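Local atomic coordinates of aminotransferase, class I (Staphylococcus aureus, PDB entry 2O1B), a protein that probably catalyses pyridoxal-5'-phosphate-dependent transfer of an amino group between an amino acid and a 2-oxo acid, as class I aminotransferases do. Residues V136-P141 and D145-V150; P48-A53 and L389-I394; Q92-F97 and F264-K269; Q177-T182 and I207-G212; K71-P76 and G285-L290. All coordinates share one frame; numbering follows the deposited sequence.

Contact 1 of 5, residues V136-P141 and D145-V150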
# COMPACT_ATOMS: atom_id res chain seq x y z
N VAL A 136 14.92 -7.73 -16.52
CA VAL A 136 13.53 -8.16 -16.39
C VAL A 136 12.86 -8.01 -17.75
O VAL A 136 12.90 -6.92 -18.36
CB VAL A 136 12.77 -7.32 -15.32
CG1 VAL A 136 11.33 -7.78 -15.21
CG2 VAL A 136 13.47 -7.42 -13.95
N LEU A 137 12.26 -9.10 -18.23
CA LEU A 137 11.53 -9.09 -19.51
C LEU A 137 10.09 -8.64 -19.32
O LEU A 137 9.38 -9.18 -18.48
CB LEU A 137 11.57 -10.48 -20.16
CG LEU A 137 12.92 -10.81 -20.78
CD1 LEU A 137 13.01 -12.28 -21.12
CD2 LEU A 137 13.10 -9.97 -22.04
N LEU A 138 9.70 -7.63 -20.11
CA LEU A 138 8.38 -7.02 -20.05
C LEU A 138 7.62 -7.14 -21.39
O LEU A 138 8.14 -6.75 -22.43
CB LEU A 138 8.54 -5.53 -19.68
CG LEU A 138 8.41 -5.06 -18.22
CD1 LEU A 138 8.71 -6.10 -17.15
CD2 LEU A 138 9.14 -3.77 -17.93
N PRO A 139 6.37 -7.66 -21.36
CA PRO A 139 5.62 -7.85 -22.61
C PRO A 139 5.44 -6.55 -23.38
O PRO A 139 5.04 -5.52 -22.82
CB PRO A 139 4.25 -8.35 -22.13
CG PRO A 139 4.48 -8.90 -20.80
CD PRO A 139 5.59 -8.08 -20.18
N ASP A 140 5.78 -6.60 -24.67
CA ASP A 140 5.59 -5.49 -25.60
C ASP A 140 4.79 -6.00 -26.80
O ASP A 140 5.34 -6.75 -27.61
CB ASP A 140 6.95 -4.96 -26.05
CG ASP A 140 6.85 -3.73 -26.95
OD1 ASP A 140 5.72 -3.33 -27.32
OD2 ASP A 140 7.92 -3.18 -27.28
N PRO A 141 3.50 -5.61 -26.92
CA PRO A 141 2.77 -4.66 -26.10
C PRO A 141 2.26 -5.32 -24.85
O PRO A 141 1.76 -6.44 -24.90
CB PRO A 141 1.58 -4.26 -26.99
CG PRO A 141 1.74 -5.01 -28.29
CD PRO A 141 2.64 -6.15 -27.98
N ASP A 145 2.23 -0.71 -15.95
CA ASP A 145 2.71 -0.49 -14.58
C ASP A 145 3.96 -1.26 -14.13
O ASP A 145 4.59 -0.90 -13.14
CB ASP A 145 1.55 -0.69 -13.59
CG ASP A 145 0.46 0.35 -13.75
OD1 ASP A 145 0.68 1.32 -14.52
OD2 ASP A 145 -0.61 0.21 -13.13
N TYR A 146 4.34 -2.30 -14.88
CA TYR A 146 5.47 -3.14 -14.49
C TYR A 146 6.78 -2.36 -14.47
O TYR A 146 7.59 -2.55 -13.58
CB TYR A 146 5.64 -4.35 -15.41
CG TYR A 146 4.40 -5.17 -15.64
CD1 TYR A 146 3.42 -5.31 -14.64
CD2 TYR A 146 4.21 -5.84 -16.85
CE1 TYR A 146 2.26 -6.08 -14.85
CE2 TYR A 146 3.08 -6.61 -17.07
CZ TYR A 146 2.11 -6.72 -16.08
OH TYR A 146 1.00 -7.49 -16.32
N LEU A 147 6.95 -1.47 -15.44
CA LEU A 147 8.23 -0.78 -15.66
C LEU A 147 8.69 -0.07 -14.39
O LEU A 147 9.87 -0.12 -14.04
CB LEU A 147 8.08 0.24 -16.80
CG LEU A 147 9.23 0.67 -17.72
CD1 LEU A 147 8.99 2.08 -18.24
CD2 LEU A 147 10.61 0.57 -17.11
N ALA A 148 7.75 0.59 -13.71
CA ALA A 148 8.04 1.31 -12.47
C ALA A 148 8.67 0.40 -11.41
O ALA A 148 9.67 0.77 -10.78
CB ALA A 148 6.77 1.96 -11.92
N GLY A 149 8.07 -0.78 -11.22
CA GLY A 149 8.58 -1.79 -10.29
C GLY A 149 10.02 -2.17 -10.59
O GLY A 149 10.88 -2.16 -9.69
N VAL A 150 10.31 -2.51 -11.84
CA VAL A 150 11.68 -2.85 -12.24
C VAL A 150 12.65 -1.71 -11.90
O VAL A 150 13.70 -1.94 -11.29
CB VAL A 150 11.77 -3.22 -13.74
CG1 VAL A 150 13.17 -3.65 -14.09
CG2 VAL A 150 10.77 -4.32 -14.09

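Contact 2 of 5, residues P48-A53 and L389-I394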
# COMPACT_ATOMS: atom_id res chain seq x y z
N PRO A 48 -21.32 14.33 -27.65
CA PRO A 48 -21.22 13.81 -26.28
C PRO A 48 -20.10 12.79 -26.14
O PRO A 48 -19.91 11.94 -27.02
CB PRO A 48 -22.59 13.16 -26.06
CG PRO A 48 -23.50 13.90 -26.97
CD PRO A 48 -22.69 14.22 -28.18
N LEU A 49 -19.35 12.89 -25.05
CA LEU A 49 -18.16 12.07 -24.83
C LEU A 49 -18.50 10.61 -24.52
O LEU A 49 -19.39 10.33 -23.71
CB LEU A 49 -17.30 12.66 -23.70
CG LEU A 49 -15.95 12.00 -23.39
CD1 LEU A 49 -14.91 12.28 -24.48
CD2 LEU A 49 -15.45 12.47 -22.02
N ILE A 50 -17.79 9.70 -25.19
CA ILE A 50 -17.77 8.29 -24.83
C ILE A 50 -16.32 7.96 -24.43
O ILE A 50 -15.40 8.11 -25.24
CB ILE A 50 -18.25 7.38 -25.98
CG1 ILE A 50 -19.64 7.82 -26.46
CG2 ILE A 50 -18.27 5.91 -25.55
CD1 ILE A 50 -20.05 7.27 -27.81
N ASN A 51 -16.15 7.56 -23.18
CA ASN A 51 -14.83 7.30 -22.62
C ASN A 51 -14.52 5.82 -22.73
O ASN A 51 -14.90 5.04 -21.86
CB ASN A 51 -14.77 7.76 -21.16
CG ASN A 51 -13.35 7.75 -20.58
OD1 ASN A 51 -12.41 7.21 -21.18
ND2 ASN A 51 -13.21 8.34 -19.41
N MSE A 52 -13.84 5.44 -23.81
CA MSE A 52 -13.50 4.04 -24.08
C MSE A 52 -12.05 3.77 -23.67
O MSE A 52 -11.41 2.84 -24.18
CB MSE A 52 -13.70 3.71 -25.55
CG MSE A 52 -15.05 4.13 -26.12
SE MSE A 52 -15.35 3.45 -27.89
CE MSE A 52 -16.15 1.73 -27.45
N ALA A 53 -11.53 4.60 -22.77
CA ALA A 53 -10.19 4.45 -22.25
C ALA A 53 -10.21 3.78 -20.86
O ALA A 53 -9.18 3.69 -20.19
CB ALA A 53 -9.51 5.80 -22.18
N LEU A 389 -21.79 1.84 -26.36
CA LEU A 389 -20.92 1.00 -27.19
C LEU A 389 -21.37 0.88 -28.65
O LEU A 389 -20.54 0.73 -29.56
CB LEU A 389 -20.80 -0.40 -26.58
CG LEU A 389 -19.59 -0.79 -25.72
CD1 LEU A 389 -19.35 0.20 -24.59
CD2 LEU A 389 -19.75 -2.20 -25.17
N ASP A 390 -22.68 0.93 -28.87
CA ASP A 390 -23.26 0.86 -30.20
C ASP A 390 -23.08 2.17 -30.97
O ASP A 390 -22.76 2.15 -32.16
CB ASP A 390 -24.74 0.51 -30.11
CG ASP A 390 -24.97 -0.82 -29.41
OD1 ASP A 390 -24.23 -1.78 -29.72
OD2 ASP A 390 -25.88 -0.90 -28.56
N GLU A 391 -23.27 3.28 -30.27
CA GLU A 391 -23.07 4.61 -30.84
C GLU A 391 -21.59 4.83 -31.15
O GLU A 391 -21.24 5.40 -32.18
CB GLU A 391 -23.59 5.69 -29.89
CG GLU A 391 -23.74 7.08 -30.51
CD GLU A 391 -24.14 8.13 -29.49
OE1 GLU A 391 -25.33 8.18 -29.12
OE2 GLU A 391 -23.26 8.91 -29.06
N ALA A 392 -20.74 4.36 -30.24
CA ALA A 392 -19.29 4.41 -30.42
C ALA A 392 -18.84 3.59 -31.63
O ALA A 392 -17.89 3.95 -32.32
CB ALA A 392 -18.59 3.94 -29.17
N ALA A 393 -19.55 2.49 -31.88
CA ALA A 393 -19.29 1.63 -33.02
C ALA A 393 -19.59 2.34 -34.33
O ALA A 393 -18.77 2.36 -35.24
CB ALA A 393 -20.09 0.34 -32.92
N ILE A 394 -20.77 2.95 -34.41
CA ILE A 394 -21.20 3.69 -35.59
C ILE A 394 -20.32 4.91 -35.85
O ILE A 394 -20.05 5.25 -37.00
CB ILE A 394 -22.69 4.09 -35.51
CG1 ILE A 394 -23.57 2.85 -35.34
CG2 ILE A 394 -23.11 4.85 -36.77
CD1 ILE A 394 -25.07 3.13 -35.21

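Contact 3 of 5, residues Q92-F97 and F264-K269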
# COMPACT_ATOMS: atom_id res chain seq x y z
N GLN A 92 -7.63 -19.21 3.39
CA GLN A 92 -8.40 -20.40 3.06
C GLN A 92 -9.35 -20.19 1.88
O GLN A 92 -9.53 -21.11 1.07
CB GLN A 92 -9.17 -20.90 4.28
CG GLN A 92 -9.87 -22.23 4.07
CD GLN A 92 -8.91 -23.40 3.97
OE1 GLN A 92 -8.09 -23.62 4.86
NE2 GLN A 92 -9.02 -24.18 2.90
N ALA A 93 -9.96 -19.02 1.78
CA ALA A 93 -10.86 -18.72 0.66
C ALA A 93 -10.07 -18.66 -0.65
O ALA A 93 -10.58 -19.02 -1.70
CB ALA A 93 -11.62 -17.42 0.88
N ILE A 94 -8.81 -18.23 -0.54
CA ILE A 94 -7.89 -18.17 -1.67
C ILE A 94 -7.53 -19.57 -2.18
O ILE A 94 -7.62 -19.83 -3.38
CB ILE A 94 -6.60 -17.38 -1.31
CG1 ILE A 94 -6.91 -15.88 -1.20
CG2 ILE A 94 -5.53 -17.60 -2.37
CD1 ILE A 94 -5.84 -15.07 -0.48
N VAL A 95 -7.09 -20.45 -1.28
CA VAL A 95 -6.69 -21.80 -1.71
C VAL A 95 -7.88 -22.60 -2.23
O VAL A 95 -7.74 -23.37 -3.19
CB VAL A 95 -5.91 -22.61 -0.62
CG1 VAL A 95 -4.74 -21.81 -0.07
CG2 VAL A 95 -6.82 -23.06 0.51
N ASP A 96 -9.04 -22.42 -1.59
CA ASP A 96 -10.29 -23.06 -2.02
C ASP A 96 -10.69 -22.62 -3.43
O ASP A 96 -11.11 -23.44 -4.25
CB ASP A 96 -11.44 -22.72 -1.07
CG ASP A 96 -11.34 -23.44 0.29
OD1 ASP A 96 -10.45 -24.30 0.49
OD2 ASP A 96 -12.19 -23.12 1.15
N PHE A 97 -10.60 -21.31 -3.68
CA PHE A 97 -10.88 -20.74 -5.00
C PHE A 97 -9.97 -21.38 -6.04
O PHE A 97 -10.44 -21.98 -7.01
CB PHE A 97 -10.72 -19.22 -4.94
CG PHE A 97 -10.98 -18.50 -6.24
CD1 PHE A 97 -12.28 -18.20 -6.63
CD2 PHE A 97 -9.92 -18.07 -7.03
CE1 PHE A 97 -12.52 -17.51 -7.83
CE2 PHE A 97 -10.16 -17.38 -8.22
CZ PHE A 97 -11.47 -17.10 -8.61
N PHE A 264 -4.47 -10.98 -4.60
CA PHE A 264 -3.52 -11.89 -3.96
C PHE A 264 -2.51 -12.46 -4.93
O PHE A 264 -2.77 -12.52 -6.14
CB PHE A 264 -4.25 -13.01 -3.20
CG PHE A 264 -5.18 -13.82 -4.04
CD1 PHE A 264 -6.54 -13.52 -4.08
CD2 PHE A 264 -4.72 -14.92 -4.76
CE1 PHE A 264 -7.41 -14.28 -4.86
CE2 PHE A 264 -5.58 -15.69 -5.53
CZ PHE A 264 -6.94 -15.37 -5.57
N ALA A 265 -1.36 -12.84 -4.38
CA ALA A 265 -0.32 -13.57 -5.10
C ALA A 265 -0.38 -15.01 -4.62
O ALA A 265 -0.65 -15.27 -3.44
CB ALA A 265 1.05 -12.98 -4.81
N VAL A 266 -0.09 -15.93 -5.54
CA VAL A 266 -0.19 -17.36 -5.26
C VAL A 266 0.91 -18.11 -5.99
O VAL A 266 1.25 -17.79 -7.13
CB VAL A 266 -1.62 -17.90 -5.61
CG1 VAL A 266 -1.58 -19.27 -6.22
CG2 VAL A 266 -2.52 -17.89 -4.39
N GLY A 267 1.54 -19.08 -5.32
CA GLY A 267 2.56 -19.92 -5.98
C GLY A 267 3.92 -20.12 -5.33
O GLY A 267 4.00 -20.40 -4.12
N ASN A 268 4.98 -20.01 -6.13
CA ASN A 268 6.37 -20.26 -5.69
C ASN A 268 6.64 -19.79 -4.28
O ASN A 268 6.54 -18.59 -4.00
CB ASN A 268 7.37 -19.57 -6.62
CG ASN A 268 8.81 -20.03 -6.36
OD1 ASN A 268 9.22 -21.11 -6.79
ND2 ASN A 268 9.57 -19.21 -5.65
N LYS A 269 6.99 -20.72 -3.38
CA LYS A 269 7.16 -20.38 -1.95
C LYS A 269 8.19 -19.27 -1.71
O LYS A 269 7.93 -18.34 -0.94
CB LYS A 269 7.48 -21.63 -1.10
CG LYS A 269 7.91 -21.32 0.35
CD LYS A 269 7.76 -22.53 1.25
CE LYS A 269 8.89 -22.67 2.28
NZ LYS A 269 9.67 -21.43 2.56

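Contact 4 of 5, residues Q177-T182 and I207-G212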
# COMPACT_ATOMS: atom_id res chain seq x y z
N GLN A 177 21.95 -13.85 -25.02
CA GLN A 177 22.62 -13.11 -23.95
C GLN A 177 21.64 -12.51 -22.94
O GLN A 177 21.93 -12.50 -21.74
CB GLN A 177 23.51 -12.01 -24.53
CG GLN A 177 24.59 -12.52 -25.49
CD GLN A 177 25.77 -11.56 -25.63
OE1 GLN A 177 26.10 -11.12 -26.73
NE2 GLN A 177 26.39 -11.23 -24.50
N ILE A 178 20.50 -12.03 -23.42
CA ILE A 178 19.46 -11.47 -22.56
C ILE A 178 18.83 -12.54 -21.68
O ILE A 178 18.67 -12.33 -20.47
CB ILE A 178 18.33 -10.73 -23.36
CG1 ILE A 178 18.89 -9.65 -24.32
CG2 ILE A 178 17.30 -10.14 -22.42
CD1 ILE A 178 19.81 -8.60 -23.69
N ILE A 179 18.47 -13.67 -22.28
CA ILE A 179 17.85 -14.79 -21.55
C ILE A 179 18.72 -15.21 -20.36
O ILE A 179 18.22 -15.41 -19.26
CB ILE A 179 17.64 -16.03 -22.46
CG1 ILE A 179 16.76 -15.70 -23.66
CG2 ILE A 179 17.05 -17.20 -21.66
CD1 ILE A 179 16.91 -16.68 -24.83
N ASP A 180 20.03 -15.33 -20.61
CA ASP A 180 21.00 -15.71 -19.59
C ASP A 180 21.04 -14.72 -18.43
O ASP A 180 21.25 -15.12 -17.27
CB ASP A 180 22.39 -15.86 -20.22
CG ASP A 180 22.58 -17.20 -20.92
OD1 ASP A 180 21.58 -17.88 -21.25
OD2 ASP A 180 23.75 -17.57 -21.16
N LYS A 181 20.84 -13.44 -18.72
CA LYS A 181 20.92 -12.41 -17.68
C LYS A 181 19.58 -12.12 -17.02
O LYS A 181 19.53 -11.38 -16.03
CB LYS A 181 21.51 -11.11 -18.26
CG LYS A 181 22.98 -11.17 -18.61
CD LYS A 181 23.43 -9.83 -19.16
CE LYS A 181 24.78 -9.95 -19.86
NZ LYS A 181 25.11 -8.68 -20.57
N THR A 182 18.50 -12.69 -17.56
CA THR A 182 17.16 -12.38 -17.05
C THR A 182 16.82 -13.12 -15.76
O THR A 182 16.94 -14.35 -15.67
CB THR A 182 16.06 -12.61 -18.13
OG1 THR A 182 16.30 -11.73 -19.22
CG2 THR A 182 14.67 -12.29 -17.56
N ILE A 207 7.62 -22.61 -18.70
CA ILE A 207 8.13 -23.34 -17.54
C ILE A 207 9.34 -24.22 -17.92
O ILE A 207 10.36 -24.20 -17.23
CB ILE A 207 7.01 -24.19 -16.87
CG1 ILE A 207 5.93 -23.27 -16.28
CG2 ILE A 207 7.59 -25.11 -15.79
CD1 ILE A 207 4.60 -23.99 -16.01
N ALA A 208 9.23 -24.97 -19.01
CA ALA A 208 10.33 -25.81 -19.47
C ALA A 208 11.56 -24.99 -19.87
O ALA A 208 12.69 -25.43 -19.68
CB ALA A 208 9.89 -26.70 -20.63
N LYS A 209 11.34 -23.80 -20.41
CA LYS A 209 12.44 -22.93 -20.81
C LYS A 209 13.25 -22.42 -19.61
O LYS A 209 14.48 -22.29 -19.70
CB LYS A 209 11.93 -21.77 -21.68
CG LYS A 209 13.01 -20.83 -22.23
CD LYS A 209 13.73 -21.40 -23.45
CE LYS A 209 14.77 -20.43 -23.96
NZ LYS A 209 16.14 -20.81 -23.53
N PHE A 210 12.57 -22.14 -18.49
CA PHE A 210 13.22 -21.49 -17.34
C PHE A 210 13.33 -22.32 -16.05
O PHE A 210 13.87 -21.83 -15.05
CB PHE A 210 12.59 -20.11 -17.05
CG PHE A 210 12.65 -19.18 -18.22
CD1 PHE A 210 13.86 -18.63 -18.62
CD2 PHE A 210 11.51 -18.89 -18.96
CE1 PHE A 210 13.93 -17.79 -19.72
CE2 PHE A 210 11.57 -18.05 -20.06
CZ PHE A 210 12.78 -17.50 -20.44
N LYS A 211 12.84 -23.55 -16.06
CA LYS A 211 13.01 -24.42 -14.88
C LYS A 211 14.49 -24.77 -14.75
O LYS A 211 15.15 -25.08 -15.75
CB LYS A 211 12.11 -25.66 -14.95
CG LYS A 211 12.41 -26.75 -13.90
CD LYS A 211 11.32 -27.83 -13.81
CE LYS A 211 11.04 -28.52 -15.14
NZ LYS A 211 12.21 -29.25 -15.71
N GLY A 212 15.02 -24.68 -13.54
CA GLY A 212 16.44 -24.93 -13.30
C GLY A 212 17.36 -23.79 -13.69
O GLY A 212 18.59 -23.95 -13.70

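Contact 5 of 5, residues K71-P76 and G285-L290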
# COMPACT_ATOMS: atom_id res chain seq x y z
N LYS A 71 -21.78 -5.23 7.35
CA LYS A 71 -21.85 -5.98 8.60
C LYS A 71 -20.48 -6.12 9.25
O LYS A 71 -20.37 -5.98 10.48
CB LYS A 71 -22.51 -7.34 8.39
CG LYS A 71 -23.99 -7.22 8.16
CD LYS A 71 -24.72 -8.55 8.25
CE LYS A 71 -26.23 -8.36 8.29
NZ LYS A 71 -26.72 -7.84 9.61
N ALA A 72 -19.46 -6.39 8.44
CA ALA A 72 -18.07 -6.53 8.90
C ALA A 72 -17.50 -5.29 9.57
O ALA A 72 -16.48 -5.37 10.26
CB ALA A 72 -17.17 -6.95 7.74
N LEU A 73 -18.13 -4.13 9.38
CA LEU A 73 -17.60 -2.89 9.95
C LEU A 73 -17.87 -2.81 11.45
O LEU A 73 -17.19 -2.09 12.18
CB LEU A 73 -18.15 -1.65 9.21
CG LEU A 73 -17.62 -1.45 7.78
CD1 LEU A 73 -18.58 -0.60 6.93
CD2 LEU A 73 -16.22 -0.84 7.74
N THR A 74 -18.87 -3.57 11.91
CA THR A 74 -19.29 -3.54 13.30
C THR A 74 -18.54 -4.56 14.17
O THR A 74 -18.78 -4.65 15.37
CB THR A 74 -20.82 -3.77 13.46
OG1 THR A 74 -21.15 -5.07 12.95
CG2 THR A 74 -21.61 -2.73 12.70
N ILE A 75 -17.62 -5.31 13.55
CA ILE A 75 -16.91 -6.40 14.22
C ILE A 75 -15.63 -5.86 14.89
O ILE A 75 -14.77 -5.30 14.22
CB ILE A 75 -16.54 -7.54 13.23
CG1 ILE A 75 -17.78 -8.10 12.50
CG2 ILE A 75 -15.78 -8.66 13.94
CD1 ILE A 75 -19.00 -8.33 13.36
N PRO A 76 -15.52 -6.04 16.23
CA PRO A 76 -14.43 -5.44 17.00
C PRO A 76 -13.04 -5.71 16.42
O PRO A 76 -12.25 -4.78 16.26
CB PRO A 76 -14.58 -6.10 18.38
CG PRO A 76 -16.00 -6.45 18.47
CD PRO A 76 -16.42 -6.83 17.09
N GLY A 285 -0.95 -4.99 7.71
CA GLY A 285 -2.12 -5.85 7.54
C GLY A 285 -3.24 -5.19 6.76
O GLY A 285 -3.26 -3.96 6.62
N MSE A 286 -4.15 -6.00 6.24
CA MSE A 286 -5.31 -5.51 5.50
C MSE A 286 -6.51 -5.31 6.43
O MSE A 286 -6.78 -6.12 7.32
CB MSE A 286 -5.68 -6.46 4.36
CG MSE A 286 -6.94 -6.06 3.61
SE MSE A 286 -7.29 -7.15 2.04
CE MSE A 286 -5.75 -6.55 0.99
N PHE A 287 -7.24 -4.22 6.19
CA PHE A 287 -8.50 -3.93 6.87
C PHE A 287 -9.33 -5.21 7.01
O PHE A 287 -9.63 -5.86 6.01
CB PHE A 287 -9.25 -2.87 6.06
CG PHE A 287 -10.48 -2.30 6.74
CD1 PHE A 287 -10.63 -2.31 8.13
CD2 PHE A 287 -11.48 -1.68 5.97
CE1 PHE A 287 -11.76 -1.76 8.74
CE2 PHE A 287 -12.62 -1.12 6.57
CZ PHE A 287 -12.75 -1.16 7.96
N GLY A 288 -9.66 -5.58 8.24
CA GLY A 288 -10.41 -6.80 8.49
C GLY A 288 -11.74 -6.89 7.75
O GLY A 288 -12.08 -7.93 7.21
N ALA A 289 -12.49 -5.79 7.74
CA ALA A 289 -13.79 -5.74 7.05
C ALA A 289 -13.64 -5.90 5.52
O ALA A 289 -14.48 -6.52 4.87
CB ALA A 289 -14.53 -4.47 7.39
N LEU A 290 -12.57 -5.34 4.96
CA LEU A 290 -12.24 -5.57 3.55
C LEU A 290 -11.90 -7.04 3.31
O LEU A 290 -12.28 -7.62 2.29
CB LEU A 290 -11.10 -4.66 3.08
CG LEU A 290 -10.60 -4.83 1.64
CD1 LEU A 290 -11.74 -4.67 0.60
CD2 LEU A 290 -9.43 -3.87 1.32

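Contact 1 of 5, residues V136-P141 and D145-V150
Val136 and Val150 carry matching first torsions, near 179° and -176°, which in both residues put CG1 opposite the backbone N and CG2 opposite the carbonyl carbon. The two branched ends therefore meet tip to tip, with Val136 CG1 3.7 Å from Val150 CG2 and the second pair, Val136 CG2 and Val150 CG1, at 3.8 Å. Leu138, one strand repeat further on, spreads its two branches over three residues of the helix. Its CD1 reaches Tyr146 CB at 3.9 Å and also comes within 4.1 Å of Val150 CG2, while its CD2 lies against Leu147, 3.9 Å from the CA of that residue. Pro139 adds its ring carbon CD at the edge of the Tyr146 ring, 4.2 Å from CD2 and near the ring plane.

The strand 135-140 and the helix 146-152 are the first two elements of a beta-alpha-beta unit completed by the strand 156-161, in the large seven-stranded mixed sheet of this PLP enzyme. Within the short segments, strand and helix run almost antiparallel, at 168°, with axes 9.9 Å apart, a separation bridged by apolar contacts, with no hydrogen bond across the segments. Pro157 of the returning strand touches Leu138, Leu147 and Val150, so the third element of the unit closes over the same apolar patch.

Tyr146 faces two environments. Its CB and one ring edge belong to the packing against Leu138 and Pro139, whereas its OH is hydrogen-bonded to Asp220 and Thr188, both lining the PLP pocket, and its ring stacks with Tyr186. The Tyr146 side chain comes within about 4 Å of the cofactor at nearest atoms.

Contact 2 of 5, residues P48-A53 and L389-I394
Ile50 and Met52, a selenomethionine, both direct their side chains at one small residue of the helix, Ala392, and arrive there by different routes. Met52 presents its heavy atom: SE lies 3.5 Å from Ala392 CB, and the terminal CE is close behind at 3.7 Å. The bend at chi3, 88°, turns CE out of line with the rest of the chain, which lets both the selenium and the methyl bear on the same CB. Ile50 instead uses its two branches. CD1, at the end of the longer one, lies 3.9 Å from both Ala392 N and Ala392 CB; the shorter branch, CG2, comes to 4.1 Å from that CB. The methyl of Ala392 is thus gripped by two side chains of the same extended segment, with no polar bond between the segments.

Glu391 forms the outer margin. Its chain, extended beyond CG, crosses Ile50 at an oblique angle and brings OE2 to 3.8 Å from Ile50 CD1. The carboxylate is engaged by Arg395, one helical turn on, whose guanidinium group also donates a hydrogen bond to Pro48 O; the aliphatic contact therefore lies beside a charged pair at the surface.

Joining an early strand to the C-terminal helix is consistent with the small domain of fold type I aminotransferases, which is built from both ends of the chain. Strand 50-51 pairs in parallel with 362-363, and helix 388-397 lies across Ile50 and Met52. Helix 302-325 supplies Phe319, which touches both Met52 and Ala393, while Leu384 packs on Ile50, Met52 and Leu389.

Contact 3 of 5, residues Q92-F97 and F264-K269
This is a buried, wholly apolar helix-on-sheet contact, in which helix 88-102 lies on strand 263-267 of the large mixed sheet. The segment axes cross at -56° and stand 10.5 Å apart at closest approach.

Ile94 does most of the work. Its CG2 sits over one face of the Phe264 ring, a CH-pi contact with the methyl 3.9 Å from the ring centroid and 22° off the normal, displaced toward the rim. The other branch covers the root of the same ring: CG1 is 3.7 Å from Phe264 CD1, and CD1 of Ile94 lies 3.8 Å from Phe264 CB. With chi1 at 57°, Phe264 places CG between its backbone N and carbonyl carbon, and the ring extends beneath the helix so that both branches of Ile94 ride on it. An approach of Ile94 CG2 to Val266 is doubtful, since that valine is modelled in two conformers.

Phe97, one turn along the helix, reaches only the far end of the ring, where its CD2 stands 4.3 Å from Phe264 CZ, near the Phe264 plane.

Around this core, Tyr249 of the adjacent strand 245-250 meets Phe97 edge-to-face and also meets the Phe264 ring, their planes only slightly inclined. Strand 112-115, the other neighbour of 263-267, gives Val112 and Ile114 to Ile94, and helix 288-300 packs Leu298 against Phe97.

Contact 4 of 5, residues Q177-T182 and I207-G212
Ile179 and Phe210 join the ends of two helices, 176-181 and 200-210, beside the large mixed sheet of the PLP-binding aminotransferase fold. Helix 176-181 runs straight into strand 182-187, whereas helix 200-210 is followed, after a short loop, by strand 216-220, the next strand of the sheet. The contact therefore ties together two helix-to-strand connections of neighbouring strands.

Its tight part is a single methyl against a ring. Ile179 CG2 comes to 3.7 Å from Phe210 CE1, near the plane of the ring and at its edge, and the two side chains cross at about a right angle. A chi1 of -59° leaves CG2 of Ile179 opposite the backbone N, pointing across at Phe210. The ring is backed by its own neighbour: Lys209 CG lies 3.7 Å above one face, offset toward the rim. Trp171 meets Phe210 edge-to-face, while Val174 packs on Ile179 from its own side of the contact.

The loose part faces solvent. Lys209, exposed, is bent at chi2 and chi4, which curls its end back toward the other helix and brings NZ to 4.2 Å from Ile179 CG2. That is an approach of a charged group to a methyl and involves no hydrogen bond. Asp180, also exposed, has the opposite charge, but its OD1 remains 6.6 Å from Lys209 NZ, so any attraction between them is probably weak.

Where helix 176-181 gives way to the strand, Thr182 OG1 donates to Ile178 O over 2.7 Å, reaching the oxygen from 51° above its carbonyl plane.

Contact 5 of 5, residues K71-P76 and G285-L290
Ala72 and Ala289 bring the C-terminal part of helix 63-72 against the first turn of helix 288-300, close to the subunit interface of this PLP-dependent aminotransferase dimer. With only methyl groups between them the backbones come very near, the two CA atoms lying 4.7 Å apart. Ala289 CB is the bump: it presses into the hollow formed by Ala72 and Leu73, 3.6 Å from Ala72 CB, equally near to Ala72 O, and 4.0 Å from Leu73 CD2.

The second bump comes from the other direction. Leu73 starts off alongside the contact, but its end turns in and drives CD2 against the rim of Phe287, 3.5 Å from CZ and near the ring plane. The two side chains cross at about a right angle, so a methyl meets the ring edge. Phe287 swings its ring to this position with CG opposite the backbone N, chi1 -171°. One ring face is covered by Ala289 CB, 3.8 Å above the plane and offset toward the rim. That methyl consequently fills the corner between Ala72, Leu73 and the phenyl group.

Phe69, one turn earlier on helix 63-72, packs on both Phe287 and Ala289. From the second subunit, Phe260 meets the Phe287 ring with planes about 30° apart, and Gln70 of that chain packs on Leu73; this small apolar patch therefore continues into the dimer interface.

From Ala72 to Ile75 the chain makes a type I turn. Just before it, Lys71 O accepts two bonds from Thr74, from its backbone N and from OG1, the latter 2.7 Å long and in the carbonyl plane.

How the contacts relate
Contact 1 is closest to the chemistry: Tyr146 stands about 4 Å from a bound PLP at nearest atoms, whereas Phe264 of contact 3 and Phe287 of contact 5 each lie about 10 and 11 Å from a PLP, not necessarily the same molecule in this dimer. Contacts 1 and 3 reach the same large sheet at separate strands, their centres 24 Å apart. Contact 4 touches contact 1 directly, Leu137 CG lying 3.8 Å from Thr182 OG1, and extends that packing outward. Contact 5, some 21 Å from contact 3 between centres, reaches the second subunit. Contact 2 joins the chain's early and late parts, enclosing the other four in sequence, and lies across the chain's centre from contacts 3 and 4.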